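Local coordinates for protein aspartate aminotransferase, mitochondrial (Trypanosoma brucei brucei, PDB 4W5K) that probably transfers the amino group of L-aspartate to 2-oxoglutarate as a homodimeric, pyridoxal-phosphate-dependent aminotransferase, at residues P206-A211 and L237-S242; K77-P82 and F225-L230; A93-L98 and G255-S260. The protein carries 1 engineered substitution. All coordinates share one frame; numbering follows the deposited sequence. Where two conformers were deposited one is given.

Overall arrangement
Contacts 1 and 3 are buried strand pairings in the large mixed sheet, whereas contact 2 is a partly buried meeting of two helices on one side of it. The sheet contacts are joined directly, since strands 238-242 and 255-260 are neighbours: contact 1 is parallel and delivers residues to the cofactor at the C-terminal ends of its strands, and contact 3 is antiparallel and lies at the sheet's edge within this chain. Helices 69-80 and 225-230 of contact 2 lie over the face carrying Val239 and His258, so Cys79 packs on Met210 and Phe80 on His258. Regular backbone bonds dominate both sheet contacts; in contact 2 one arginine side chain supplies the bonds between the helices.

Contact 1: P206-A211 and L237-S242. With PLP (pyridoxal-5'-phosphate), chain C.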
loop_
_atom_site.group_PDB
_atom_site.type_symbol
_atom_site.label_atom_id
_atom_site.label_comp_id
_atom_site.label_asym_id
_atom_site.label_seq_id
_atom_site.Cartn_x
_atom_site.Cartn_y
_atom_site.Cartn_z
ATOM N N PRO A 206 -10.379 3.452 -23.030
ATOM C CA PRO A 206 -9.223 2.556 -22.904
ATOM C C PRO A 206 -8.593 2.615 -21.523
ATOM O O PRO A 206 -8.367 3.717 -21.023
ATOM C CB PRO A 206 -8.245 3.090 -23.944
ATOM C CG PRO A 206 -8.617 4.537 -24.084
ATOM C CD PRO A 206 -10.096 4.604 -23.910
ATOM N N PHE A 207 -8.340 1.441 -20.943
ATOM C CA PHE A 207 -7.643 1.302 -19.643
ATOM C C PHE A 207 -6.367 0.524 -19.955
ATOM O O PHE A 207 -6.402 -0.686 -20.166
ATOM C CB PHE A 207 -8.541 0.560 -18.645
ATOM C CG PHE A 207 -8.190 0.763 -17.184
ATOM C CD1 PHE A 207 -6.878 0.797 -16.744
ATOM C CD2 PHE A 207 -9.226 0.931 -16.255
ATOM C CE1 PHE A 207 -6.575 0.977 -15.376
ATOM C CE2 PHE A 207 -8.951 1.111 -14.868
ATOM C CZ PHE A 207 -7.617 1.139 -14.431
ATOM N N VAL A 208 -5.257 1.238 -20.017
ATOM C CA VAL A 208 -3.953 0.649 -20.391
ATOM C C VAL A 208 -3.223 0.144 -19.159
ATOM O O VAL A 208 -2.951 0.909 -18.234
ATOM C CB VAL A 208 -3.089 1.665 -21.101
ATOM C CG1 VAL A 208 -1.667 1.059 -21.410
ATOM C CG2 VAL A 208 -3.749 2.090 -22.379
ATOM N N ASP A 209 -2.944 -1.152 -19.122
ATOM C CA ASP A 209 -2.059 -1.718 -18.105
ATOM C C ASP A 209 -0.655 -1.729 -18.710
ATOM O O ASP A 209 -0.363 -2.506 -19.627
ATOM C CB ASP A 209 -2.528 -3.129 -17.696
ATOM C CG ASP A 209 -1.661 -3.748 -16.590
ATOM O OD1 ASP A 209 -0.563 -3.224 -16.319
ATOM O OD2 ASP A 209 -2.077 -4.766 -15.990
ATOM N N MET A 210 0.190 -0.811 -18.244
ATOM C CA MET A 210 1.566 -0.695 -18.747
ATOM C C MET A 210 2.538 -1.102 -17.649
ATOM O O MET A 210 3.048 -0.252 -16.899
ATOM C CB MET A 210 1.880 0.736 -19.212
ATOM C CG MET A 210 3.274 0.822 -19.891
ATOM S SD MET A 210 3.579 2.368 -20.753
ATOM C CE MET A 210 3.642 3.503 -19.376
ATOM N N ALA A 211 2.771 -2.405 -17.548
ATOM C CA ALA A 211 3.586 -2.935 -16.450
ATOM C C ALA A 211 5.050 -3.085 -16.833
ATOM O O ALA A 211 5.864 -3.328 -15.954
ATOM C CB ALA A 211 3.017 -4.313 -15.973
ATOM N N LEU A 237 -8.521 8.576 -21.189
ATOM C CA LEU A 237 -7.647 7.409 -21.169
ATOM C C LEU A 237 -7.135 7.151 -19.743
ATOM O O LEU A 237 -6.776 8.095 -19.047
ATOM C CB LEU A 237 -6.459 7.624 -22.115
ATOM C CG LEU A 237 -5.190 6.795 -21.861
ATOM C CD1 LEU A 237 -5.398 5.349 -22.345
ATOM C CD2 LEU A 237 -3.979 7.422 -22.579
ATOM N N ILE A 238 -7.110 5.888 -19.314
ATOM C CA ILE A 238 -6.556 5.527 -18.008
ATOM C C ILE A 238 -5.280 4.729 -18.240
ATOM O O ILE A 238 -5.254 3.872 -19.120
ATOM C CB ILE A 238 -7.528 4.674 -17.167
ATOM C CG1 ILE A 238 -8.896 5.349 -17.088
ATOM C CG2 ILE A 238 -6.973 4.436 -15.735
ATOM C CD1 ILE A 238 -9.946 4.624 -17.853
ATOM N N VAL A 239 -4.235 5.007 -17.458
ATOM C CA VAL A 239 -2.998 4.236 -17.559
ATOM C C VAL A 239 -2.543 3.803 -16.166
ATOM O O VAL A 239 -2.393 4.655 -15.287
ATOM C CB VAL A 239 -1.852 5.037 -18.209
ATOM C CG1 VAL A 239 -0.606 4.141 -18.358
ATOM C CG2 VAL A 239 -2.267 5.572 -19.592
ATOM N N ALA A 240 -2.355 2.490 -15.969
ATOM C CA ALA A 240 -1.780 1.950 -14.735
ATOM C C ALA A 240 -0.331 1.631 -15.037
ATOM O O ALA A 240 -0.043 0.793 -15.900
ATOM C CB ALA A 240 -2.522 0.691 -14.276
ATOM N N GLN A 241 0.575 2.325 -14.354
ATOM C CA GLN A 241 1.993 2.266 -14.680
ATOM C C GLN A 241 2.787 1.627 -13.529
ATOM O O GLN A 241 2.792 2.140 -12.411
ATOM C CB GLN A 241 2.496 3.696 -14.992
ATOM C CG GLN A 241 3.979 3.851 -15.204
ATOM C CD GLN A 241 4.358 5.297 -15.470
ATOM O OE1 GLN A 241 3.740 6.215 -14.921
ATOM N NE2 GLN A 241 5.407 5.512 -16.268
ATOM N N SER A 242 3.473 0.522 -13.814
ATOM C CA SER A 242 4.283 -0.173 -12.804
ATOM C C SER A 242 5.774 0.115 -12.933
ATOM O O SER A 242 6.327 0.103 -14.039
ATOM C CB SER A 242 4.057 -1.693 -12.902
ATOM O OG SER A 242 4.939 -2.389 -12.031
HETATM N N1 PLP C . -0.269 -5.974 -14.561
HETATM C C2 PLP C . 0.504 -6.900 -15.219
HETATM C C2A PLP C . 0.175 -7.210 -16.644
HETATM C C3 PLP C . 1.566 -7.530 -14.570
HETATM O O3 PLP C . 2.336 -8.469 -15.201
HETATM C C4 PLP C . 1.848 -7.215 -13.248
HETATM C C4A PLP C . 3.128 -7.733 -12.654
HETATM O O4A PLP C . 3.182 -8.914 -12.298
HETATM C C5 PLP C . 1.066 -6.274 -12.579
HETATM C C6 PLP C . 0.017 -5.644 -13.249
HETATM C C5A PLP C . 1.337 -5.932 -11.121
HETATM O O4P PLP C . 2.457 -5.100 -11.004
HETATM P P PLP C . 2.885 -4.482 -9.641
HETATM O O1P PLP C . 3.856 -5.381 -8.936
HETATM O O2P PLP C . 1.667 -4.243 -8.782
HETATM O O3P PLP C . 3.544 -3.173 -10.010
HETATM O O HOH W 1 0.985 -1.732 -14.520
HETATM O O HOH W 2 5.805 0.445 -16.827
HETATM O O HOH W 3 5.968 -4.641 -13.446
HETATM O O HOH W 4 7.929 -2.054 -14.855
#
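Two neighbouring strand ends reach two different parts of one cofactor: Asp209 faces the pyridine nitrogen of PLP, and Ser242 holds its phosphate. Asp209 CG is anti to the backbone N, and this brings OD2 to 2.6 Å from PLP N1; the same oxygen is hydrogen-bonded to His131, while a water joins OD1 to the carbonyl of Ala240. Ser242 OG, also anti to its own N (chi1 174°), donates to PLP O3P at 2.6 Å and is bonded to Ser244 N. Ala211, small enough to lie close against the cofactor, sets its CB over one face of the pyridine ring, 3.7 Å from PLP C2.

Behind these ends the strands run parallel in exact register. The bonds alternate along the ladder, as from Val208 N to Ile238 O and from Ala240 N to Val208 O, the latter 2.8 Å long and nearly along the C=O axis. On the Asp209 side of the sheet, Ile238 CG2 makes a CH-pi contact over the Phe207 ring, 3.6 Å from its centroid, and Ala240 CB lies at the ring edge, its small size suiting a place pressed against helix 99-110. Val208, Val239 and Met210 turn to the other face, toward helices 69-80 and 225-230.

A carboxylate this close to N1 would be expected to stabilise a protonated pyridinium, probably strengthening the ring as an electron sink, as in related aminotransferases.

Contact 2: K77-P82 and F225-L230; sequences KLCFGP and FVPRHL. With MLT (D-malate), chain D.
This is a helix-end contact on the face of the large sheet that carries Val239 and Met210, where the C-terminal turn of helix 69-80 meets helix 225-230 and both rest on strands 205-210 and 238-242. A single side chain carries most of it. Arg228, with CG anti to its carbonyl carbon (chi1 -65°) and the chain extended to NE, crosses to the last carbonyls of the other helix. NE donates to Cys79 O at 2.9 Å along a nearly straight bond (175°), and NH2 donates to Leu78 O at 2.9 Å, more bent. Both acceptors lie at the edge of the guanidinium, in its plane, although in each case the donor stands above the plane of the carbonyl. NH1 is left to a salt bridge with Asp221, and Leu78 O takes a second bond from Gln213.

Gly81 follows the helix with a positive phi of 84°, a conformation glycine adopts easily, and its CA lies 3.5 Å above the centre of the guanidinium plane; having no side chain, it lets the flat group come close. Deeper in, the Phe80 ring has Cys79 SG over the centre of one face and turns its CE1 to Pro227 CB at 4.4 Å. Pro227 occupies the first turn of its helix, where its lack of an N-H costs the helix no backbone bond. Beyond the contact, Phe225 stacks with His189, and Phe225 CE1 lies 3.5 Å from O1 of the bound D-malate.

Bonds to helix-terminal carbonyls satisfy acceptors that the ending helix can no longer serve itself, and the arginine's positive charge should be favourable at the negative end of the helix dipole, with Asp221 helping to balance it.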
loop_
_atom_site.group_PDB
_atom_site.type_symbol
_atom_site.label_atom_id
_atom_site.label_comp_id
_atom_site.label_asym_id
_atom_site.label_seq_id
_atom_site.Cartn_x
_atom_site.Cartn_y
_atom_site.Cartn_z
ATOM N N LYS A 77 5.853 12.191 -17.186
ATOM C CA LYS A 77 6.719 12.513 -18.322
ATOM C C LYS A 77 7.292 11.253 -18.980
ATOM O O LYS A 77 7.455 11.203 -20.217
ATOM C CB LYS A 77 7.847 13.454 -17.887
ATOM C CG LYS A 77 7.355 14.869 -17.570
ATOM C CD LYS A 77 8.496 15.853 -17.352
ATOM C CE LYS A 77 9.370 15.451 -16.181
ATOM N NZ LYS A 77 10.347 16.530 -15.813
ATOM N N LEU A 78 7.589 10.243 -18.163
ATOM C CA LEU A 78 8.125 8.976 -18.684
ATOM C C LEU A 78 7.042 8.235 -19.466
ATOM O O LEU A 78 7.308 7.677 -20.538
ATOM C CB LEU A 78 8.667 8.090 -17.545
ATOM C CG LEU A 78 9.103 6.678 -17.968
ATOM C CD1 LEU A 78 10.311 6.733 -18.895
ATOM C CD2 LEU A 78 9.390 5.815 -16.741
ATOM N N CYS A 79 5.809 8.266 -18.957
ATOM C CA CYS A 79 4.692 7.574 -19.605
ATOM C C CYS A 79 4.341 8.230 -20.943
ATOM O O CYS A 79 4.280 7.558 -22.002
ATOM C CB CYS A 79 3.455 7.552 -18.680
ATOM S SG CYS A 79 1.994 6.781 -19.469
ATOM N N PHE A 80 4.150 9.554 -20.929
ATOM C CA PHE A 80 3.531 10.230 -22.070
ATOM C C PHE A 80 4.540 10.921 -22.989
ATOM O O PHE A 80 4.202 11.307 -24.112
ATOM C CB PHE A 80 2.458 11.228 -21.560
ATOM C CG PHE A 80 1.278 10.550 -20.925
ATOM C CD1 PHE A 80 0.329 9.915 -21.712
ATOM C CD2 PHE A 80 1.124 10.515 -19.536
ATOM C CE1 PHE A 80 -0.754 9.271 -21.155
ATOM C CE2 PHE A 80 0.035 9.865 -18.958
ATOM C CZ PHE A 80 -0.911 9.241 -19.782
ATOM N N GLY A 81 5.788 11.023 -22.529
ATOM C CA GLY A 81 6.875 11.588 -23.312
ATOM C C GLY A 81 6.950 13.099 -23.255
ATOM O O GLY A 81 6.144 13.716 -22.568
ATOM N N PRO A 82 7.909 13.693 -23.993
ATOM C CA PRO A 82 8.205 15.135 -24.004
ATOM C C PRO A 82 7.309 15.995 -24.911
ATOM O O PRO A 82 7.272 17.213 -24.740
ATOM C CB PRO A 82 9.649 15.178 -24.513
ATOM C CG PRO A 82 9.728 14.022 -25.449
ATOM C CD PRO A 82 8.846 12.940 -24.852
ATOM N N PHE A 225 3.989 3.265 -26.836
ATOM C CA PHE A 225 3.189 3.660 -27.996
ATOM C C PHE A 225 1.678 3.666 -27.716
ATOM O O PHE A 225 0.980 4.605 -28.092
ATOM C CB PHE A 225 3.492 2.736 -29.198
ATOM C CG PHE A 225 2.660 3.033 -30.403
ATOM C CD1 PHE A 225 2.923 4.156 -31.171
ATOM C CD2 PHE A 225 1.593 2.223 -30.749
ATOM C CE1 PHE A 225 2.133 4.452 -32.296
ATOM C CE2 PHE A 225 0.791 2.526 -31.836
ATOM C CZ PHE A 225 1.078 3.626 -32.628
ATOM N N VAL A 226 1.172 2.636 -27.056
ATOM C CA VAL A 226 -0.278 2.532 -26.894
ATOM C C VAL A 226 -0.904 3.707 -26.083
ATOM O O VAL A 226 -1.854 4.317 -26.566
ATOM C CB VAL A 226 -0.655 1.162 -26.278
ATOM C CG1 VAL A 226 -2.109 1.139 -25.850
ATOM C CG2 VAL A 226 -0.417 0.069 -27.335
ATOM N N PRO A 227 -0.350 4.056 -24.906
ATOM C CA PRO A 227 -0.952 5.224 -24.226
ATOM C C PRO A 227 -0.662 6.553 -24.939
ATOM O O PRO A 227 -1.517 7.444 -24.987
ATOM C CB PRO A 227 -0.311 5.184 -22.833
ATOM C CG PRO A 227 0.950 4.395 -23.016
ATOM C CD PRO A 227 0.633 3.365 -24.054
ATOM N N ARG A 228 0.517 6.684 -25.537
ATOM C CA ARG A 228 0.812 7.926 -26.235
ATOM C C ARG A 228 -0.070 8.116 -27.471
ATOM O O ARG A 228 -0.487 9.236 -27.801
ATOM C CB ARG A 228 2.289 7.974 -26.612
ATOM C CG ARG A 228 3.184 8.027 -25.400
ATOM C CD ARG A 228 4.642 8.221 -25.757
ATOM N NE ARG A 228 5.469 8.095 -24.553
ATOM C CZ ARG A 228 6.793 8.226 -24.534
ATOM N NH1 ARG A 228 7.444 8.517 -25.653
ATOM N NH2 ARG A 228 7.459 8.089 -23.390
ATOM N N HIS A 229 -0.380 7.022 -28.148
ATOM C CA HIS A 229 -1.192 7.113 -29.354
ATOM C C HIS A 229 -2.667 7.410 -28.976
ATOM O O HIS A 229 -3.368 8.190 -29.657
ATOM C CB HIS A 229 -1.061 5.814 -30.159
ATOM C CG HIS A 229 -1.743 5.839 -31.490
ATOM N ND1 HIS A 229 -1.262 6.558 -32.566
ATOM C CD2 HIS A 229 -2.848 5.197 -31.932
ATOM C CE1 HIS A 229 -2.052 6.369 -33.609
ATOM N NE2 HIS A 229 -3.022 5.544 -33.250
ATOM N N LEU A 230 -3.127 6.793 -27.889
ATOM C CA LEU A 230 -4.534 6.940 -27.495
ATOM C C LEU A 230 -4.833 8.282 -26.854
ATOM O O LEU A 230 -5.976 8.761 -26.918
ATOM C CB LEU A 230 -4.948 5.835 -26.519
ATOM C CG LEU A 230 -5.339 4.519 -27.180
ATOM C CD1 LEU A 230 -5.291 3.391 -26.148
ATOM C CD2 LEU A 230 -6.694 4.635 -27.861
HETATM C C1 MLT D . 4.745 4.649 -34.756
HETATM O O1 MLT D . 4.250 3.504 -34.928
HETATM O O2 MLT D . 4.238 5.661 -35.307
HETATM C C2 MLT D . 5.965 4.803 -33.862
HETATM O O3 MLT D . 6.216 3.524 -33.361
#

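Contact 3: A93-L98 and G255-S260; sequences ASCQTL and GALHIS
Ser94 OG and His258 ND1 lie 2.7 Å apart in a hydrogen bond between facing residues of a non-hydrogen-bonded pair. The serine oxygen, set beside its own backbone N (chi1 -59°), meets the imidazole edge-on in the ring plane. Gln76 also bonds OG and the side chain of Gln241 meets NE2, so both ring nitrogens have polar partners, which should hold the ring's rotation; the ring of Phe80 packs edge-to-face with it.

Around this bond runs the antiparallel ladder. Cys95 and Leu257 bond each other reciprocally, with Leu257 N 2.9 Å from Cys95 O, and Ala93 and Ile259 do likewise. At the other end Thr97 N donates to Gly255 O, but the return bond from Gly255 N to Thr97 O is weak. Strand 255-260 is antiparallel to both its neighbours, the one antiparallel strand of the seven-stranded core sheet of the fold-type I PLP enzymes, and strand 92-97 lies at the edge within this chain.

Thr97 OG1 takes the crowded position between its N and carbonyl carbon (chi1 57°), 3.2 Å from Gly255 C; glycine suits this tight spot, and the hydroxyl is bonded to Gly99 O. The Thr97 and Leu257 side chains cross at about a right angle, with Thr97 CG2 3.7 Å from Leu257 CB. Leu257 and Ile259, branched and apolar, turn with Ala93 toward helices 99-110 and 264-282, while Ala256 and Ser94 face helix 69-80.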
loop_
_atom_site.group_PDB
_atom_site.type_symbol
_atom_site.label_atom_id
_atom_site.label_comp_id
_atom_site.label_asym_id
_atom_site.label_seq_id
_atom_site.Cartn_x
_atom_site.Cartn_y
_atom_site.Cartn_z
ATOM N N ALA A 93 -4.923 13.784 -14.790
ATOM C CA ALA A 93 -4.993 13.562 -13.344
ATOM C C ALA A 93 -4.117 12.370 -12.945
ATOM O O ALA A 93 -4.289 11.286 -13.476
ATOM C CB ALA A 93 -6.452 13.337 -12.925
ATOM N N SER A 94 -3.192 12.555 -12.000
ATOM C CA SER A 94 -2.226 11.512 -11.704
ATOM C C SER A 94 -1.928 11.386 -10.230
ATOM O O SER A 94 -2.037 12.369 -9.481
ATOM C CB SER A 94 -0.890 11.753 -12.437
ATOM O OG SER A 94 -1.064 11.815 -13.860
ATOM N N CYS A 95 -1.516 10.183 -9.832
ATOM C CA CYS A 95 -1.047 9.950 -8.465
ATOM C C CYS A 95 -0.116 8.738 -8.381
ATOM O O CYS A 95 -0.067 7.876 -9.264
ATOM C CB CYS A 95 -2.247 9.745 -7.511
ATOM S SG CYS A 95 -3.201 8.208 -7.758
ATOM N N GLN A 96 0.634 8.696 -7.295
ATOM C CA GLN A 96 1.428 7.538 -6.942
ATOM C C GLN A 96 0.508 6.432 -6.440
ATOM O O GLN A 96 -0.524 6.715 -5.818
ATOM C CB GLN A 96 2.450 7.938 -5.861
ATOM C CG GLN A 96 3.280 6.786 -5.291
ATOM C CD GLN A 96 4.341 7.265 -4.297
ATOM O OE1 GLN A 96 4.638 8.447 -4.223
ATOM N NE2 GLN A 96 4.953 6.334 -3.597
ATOM N N THR A 97 0.863 5.182 -6.714
ATOM C CA THR A 97 0.051 4.038 -6.309
ATOM C C THR A 97 0.912 2.885 -5.821
ATOM O O THR A 97 2.133 2.886 -6.002
ATOM C CB THR A 97 -0.816 3.526 -7.477
ATOM O OG1 THR A 97 0.073 3.200 -8.561
ATOM C CG2 THR A 97 -1.823 4.606 -7.948
ATOM N N LEU A 98 0.271 1.879 -5.229
ATOM C CA LEU A 98 0.976 0.696 -4.763
ATOM C C LEU A 98 1.255 -0.245 -5.928
ATOM O O LEU A 98 0.521 -1.225 -6.130
ATOM C CB LEU A 98 0.147 -0.006 -3.690
ATOM C CG LEU A 98 -0.095 0.876 -2.466
ATOM C CD1 LEU A 98 -1.092 0.252 -1.514
ATOM C CD2 LEU A 98 1.247 1.044 -1.790
ATOM N N GLY A 255 4.275 2.509 -8.203
ATOM C CA GLY A 255 3.627 2.715 -9.503
ATOM C C GLY A 255 2.941 4.071 -9.564
ATOM O O GLY A 255 3.025 4.866 -8.603
ATOM N N ALA A 256 2.285 4.347 -10.693
ATOM C CA ALA A 256 1.476 5.564 -10.824
ATOM C C ALA A 256 0.234 5.270 -11.665
ATOM O O ALA A 256 0.199 4.333 -12.464
ATOM C CB ALA A 256 2.305 6.710 -11.465
ATOM N N LEU A 257 -0.771 6.103 -11.459
ATOM C CA LEU A 257 -2.039 6.068 -12.167
ATOM C C LEU A 257 -2.246 7.396 -12.874
ATOM O O LEU A 257 -1.988 8.444 -12.290
ATOM C CB LEU A 257 -3.172 5.791 -11.175
ATOM C CG LEU A 257 -4.600 5.964 -11.692
ATOM C CD1 LEU A 257 -4.893 4.936 -12.785
ATOM C CD2 LEU A 257 -5.543 5.754 -10.537
ATOM N N HIS A 258 -2.739 7.367 -14.121
ATOM C CA HIS A 258 -2.951 8.586 -14.906
ATOM C C HIS A 258 -4.322 8.508 -15.545
ATOM O O HIS A 258 -4.648 7.459 -16.108
ATOM C CB HIS A 258 -1.892 8.731 -16.016
ATOM C CG HIS A 258 -0.487 8.582 -15.525
ATOM N ND1 HIS A 258 0.170 9.569 -14.817
ATOM C CD2 HIS A 258 0.394 7.560 -15.663
ATOM C CE1 HIS A 258 1.397 9.156 -14.536
ATOM N NE2 HIS A 258 1.555 7.937 -15.034
ATOM N N ILE A 259 -5.117 9.568 -15.431
ATOM C CA ILE A 259 -6.375 9.668 -16.167
ATOM C C ILE A 259 -6.425 10.972 -16.953
ATOM O O ILE A 259 -6.410 12.059 -16.383
ATOM C CB ILE A 259 -7.638 9.613 -15.250
ATOM C CG1 ILE A 259 -7.593 8.404 -14.294
ATOM C CG2 ILE A 259 -8.922 9.657 -16.123
ATOM C CD1 ILE A 259 -7.040 8.766 -12.900
ATOM N N SER A 260 -6.526 10.878 -18.269
ATOM C CA SER A 260 -6.679 12.095 -19.062
ATOM C C SER A 260 -8.123 12.565 -19.061
ATOM O O SER A 260 -9.048 11.772 -18.921
ATOM C CB SER A 260 -6.211 11.888 -20.500
ATOM O OG SER A 260 -7.049 10.976 -21.191
#